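Side-chain contact in aminopeptidase (Aneurinibacillus sp. AM-1, PDB 5IB9), which probably removes amino-terminal residues from peptides as a zinc-dependent aminopeptidase of the M28 peptidase family: residues L311-I316 and I410-R415. Numbering follows the deposited sequence.
Sequences LIMYTI and IDYPRR
Ile312 and Met313, neighbours on strand 310-315, meet an irregular tail, 410-415, whose backbone stays well clear of the strand: the closest approach of CA atoms, Ile312 to Arg415, is 8.4 Å. Side chains reach across from the strand, Met313 to the Tyr412 ring and Ile312 to the backbone carbonyl of Arg415. Met313 and Tyr412 share the gap, each coming from its own backbone; Met313 is extended about CB-CG (chi2 179°) and turned at the last bond (chi3 -67°). Met313 CE lies 3.8 Å from Tyr412 CE2, approaching the ring obliquely, with the two side chains crossing at about a right angle. Tyr412 CG sits between the backbone N and carbonyl carbon (chi1 57°), swinging the ring out of the tail toward the strand. At the tail's far end, Ile312 CD1 comes within 4.0 Å of Arg415 O, a longer touch against an exposed residue. The strand pairs antiparallel with 358-364 and parallel with 340-342; the tail also lies against helix 322-334, through Tyr412 on Ala328. The Ile312 side chain is about 8 Å from the bound inhibitor BES, so this is structural packing beside the pocket. Between the segments the contact is small and purely van der Waals; the hydroxyl's hydrogen bonds to Thr324 and Asp325 probably fix the ring's far end, while Met313, Tyr340 and, by a cation-pi contact, Lys320 pack against the ring.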
loop_
_atom_site.group_PDB
_atom_site.type_symbol
_atom_site.label_atom_id
_atom_site.label_comp_id
_atom_site.label_asym_id
_atom_site.label_seq_id
_atom_site.Cartn_x
_atom_site.Cartn_y
_atom_site.Cartn_z
ATOM N N LEU A 311 -31.341 3.663 -13.929
ATOM C CA LEU A 311 -30.338 2.841 -13.193
ATOM C C LEU A 311 -29.658 1.820 -14.137
ATOM O O LEU A 311 -30.359 1.183 -14.963
ATOM C CB LEU A 311 -31.104 2.159 -12.027
ATOM C CG LEU A 311 -30.222 1.531 -10.950
ATOM C CD1 LEU A 311 -29.352 2.526 -10.313
ATOM C CD2 LEU A 311 -31.184 0.770 -10.020
ATOM N N ILE A 312 -28.373 1.560 -13.925
ATOM C CA ILE A 312 -27.701 0.502 -14.647
ATOM C C ILE A 312 -26.723 -0.139 -13.677
ATOM O O ILE A 312 -26.294 0.506 -12.689
ATOM C CB ILE A 312 -26.986 1.059 -15.905
ATOM C CG1 ILE A 312 -26.342 -0.072 -16.761
ATOM C CG2 ILE A 312 -26.000 2.098 -15.519
ATOM C CD1 ILE A 312 -26.180 0.403 -18.214
ATOM N N MET A 313 -26.320 -1.361 -13.987
ATOM C CA MET A 313 -25.242 -1.983 -13.172
ATOM C C MET A 313 -24.000 -2.090 -14.037
ATOM O O MET A 313 -24.081 -2.663 -15.092
ATOM C CB MET A 313 -25.648 -3.383 -12.839
ATOM C CG MET A 313 -26.932 -3.449 -12.050
ATOM S SD MET A 313 -27.525 -5.105 -11.620
ATOM C CE MET A 313 -27.942 -5.760 -13.280
ATOM N N TYR A 314 -22.832 -1.637 -13.568
ATOM C CA TYR A 314 -21.631 -1.743 -14.369
ATOM C C TYR A 314 -20.651 -2.713 -13.723
ATOM O O TYR A 314 -20.395 -2.698 -12.515
ATOM C CB TYR A 314 -20.929 -0.406 -14.442
ATOM C CG TYR A 314 -21.518 0.588 -15.431
ATOM C CD1 TYR A 314 -21.826 0.221 -16.718
ATOM C CD2 TYR A 314 -21.785 1.865 -15.014
ATOM C CE1 TYR A 314 -22.402 1.197 -17.615
ATOM C CE2 TYR A 314 -22.371 2.871 -15.917
ATOM C CZ TYR A 314 -22.611 2.490 -17.193
ATOM O OH TYR A 314 -23.206 3.396 -18.083
ATOM N N THR A 315 -20.042 -3.581 -14.554
ATOM C CA THR A 315 -19.021 -4.440 -14.090
ATOM C C THR A 315 -17.693 -4.106 -14.837
ATOM O O THR A 315 -17.734 -3.564 -15.981
ATOM C CB THR A 315 -19.319 -5.948 -14.222
ATOM O OG1 THR A 315 -19.401 -6.205 -15.641
ATOM C CG2 THR A 315 -20.677 -6.261 -13.576
ATOM N N ILE A 316 -16.569 -4.456 -14.247
ATOM C CA ILE A 316 -15.255 -4.059 -14.862
ATOM C C ILE A 316 -15.046 -4.755 -16.193
ATOM O O ILE A 316 -14.510 -4.052 -17.083
ATOM C CB ILE A 316 -14.127 -4.487 -13.871
ATOM C CG1 ILE A 316 -14.256 -3.717 -12.520
ATOM C CG2 ILE A 316 -12.735 -4.283 -14.479
ATOM C CD1 ILE A 316 -14.412 -2.220 -12.606
ATOM N N ILE A 410 -33.035 -15.283 -14.956
ATOM C CA ILE A 410 -33.660 -14.046 -15.422
ATOM C C ILE A 410 -32.770 -13.488 -16.532
ATOM O O ILE A 410 -31.545 -13.433 -16.375
ATOM C CB ILE A 410 -33.732 -13.038 -14.195
ATOM C CG1 ILE A 410 -34.048 -11.591 -14.572
ATOM C CG2 ILE A 410 -32.391 -12.964 -13.508
ATOM C CD1 ILE A 410 -34.440 -10.790 -13.436
ATOM N N ASP A 411 -33.355 -13.111 -17.655
ATOM C CA ASP A 411 -32.586 -12.467 -18.708
ATOM C C ASP A 411 -32.562 -10.996 -18.378
ATOM O O ASP A 411 -33.527 -10.396 -17.870
ATOM C CB ASP A 411 -33.221 -12.594 -20.111
ATOM C CG ASP A 411 -33.377 -14.034 -20.554
ATOM O OD1 ASP A 411 -32.615 -14.515 -21.429
ATOM O OD2 ASP A 411 -34.292 -14.690 -20.006
ATOM N N TYR A 412 -31.442 -10.388 -18.644
ATOM C CA TYR A 412 -31.401 -8.980 -18.636
ATOM C C TYR A 412 -30.307 -8.547 -19.588
ATOM O O TYR A 412 -29.327 -9.277 -19.734
ATOM C CB TYR A 412 -31.201 -8.516 -17.140
ATOM C CG TYR A 412 -29.945 -9.087 -16.432
ATOM C CD1 TYR A 412 -29.965 -10.386 -15.898
ATOM C CD2 TYR A 412 -28.812 -8.315 -16.255
ATOM C CE1 TYR A 412 -28.868 -10.906 -15.153
ATOM C CE2 TYR A 412 -27.674 -8.856 -15.531
ATOM C CZ TYR A 412 -27.754 -10.073 -14.991
ATOM O OH TYR A 412 -26.646 -10.583 -14.329
ATOM N N PRO A 413 -30.417 -7.367 -20.229
ATOM C CA PRO A 413 -29.590 -7.005 -21.392
ATOM C C PRO A 413 -28.357 -6.252 -21.064
ATOM O O PRO A 413 -28.314 -5.582 -20.025
ATOM C CB PRO A 413 -30.513 -6.069 -22.168
ATOM C CG PRO A 413 -31.295 -5.331 -21.086
ATOM C CD PRO A 413 -31.559 -6.413 -20.091
ATOM N N ARG A 414 -27.329 -6.390 -21.896
ATOM C CA ARG A 414 -26.191 -5.544 -21.836
ATOM C C ARG A 414 -26.493 -4.300 -22.576
ATOM O O ARG A 414 -27.051 -4.354 -23.683
ATOM C CB ARG A 414 -24.994 -6.261 -22.470
ATOM C CG ARG A 414 -23.600 -5.626 -22.240
ATOM C CD ARG A 414 -22.577 -6.780 -22.490
ATOM N NE ARG A 414 -21.156 -6.456 -22.312
ATOM C CZ ARG A 414 -20.530 -5.454 -22.915
ATOM N NH1 ARG A 414 -21.216 -4.622 -23.700
ATOM N NH2 ARG A 414 -19.218 -5.266 -22.732
ATOM N N ARG A 415 -26.147 -3.155 -22.000
ATOM C CA ARG A 415 -26.415 -1.872 -22.627
ATOM C C ARG A 415 -25.172 -1.027 -22.627
ATOM O O ARG A 415 -24.476 -0.970 -21.615
ATOM C CB ARG A 415 -27.591 -1.160 -21.987
ATOM C CG ARG A 415 -28.879 -1.604 -22.679
ATOM C CD ARG A 415 -30.135 -0.846 -22.302
ATOM N NE ARG A 415 -31.299 -1.750 -22.406
ATOM C CZ ARG A 415 -32.479 -1.516 -21.822
ATOM N NH1 ARG A 415 -32.636 -0.405 -21.106
ATOM N NH2 ARG A 415 -33.507 -2.373 -21.945
#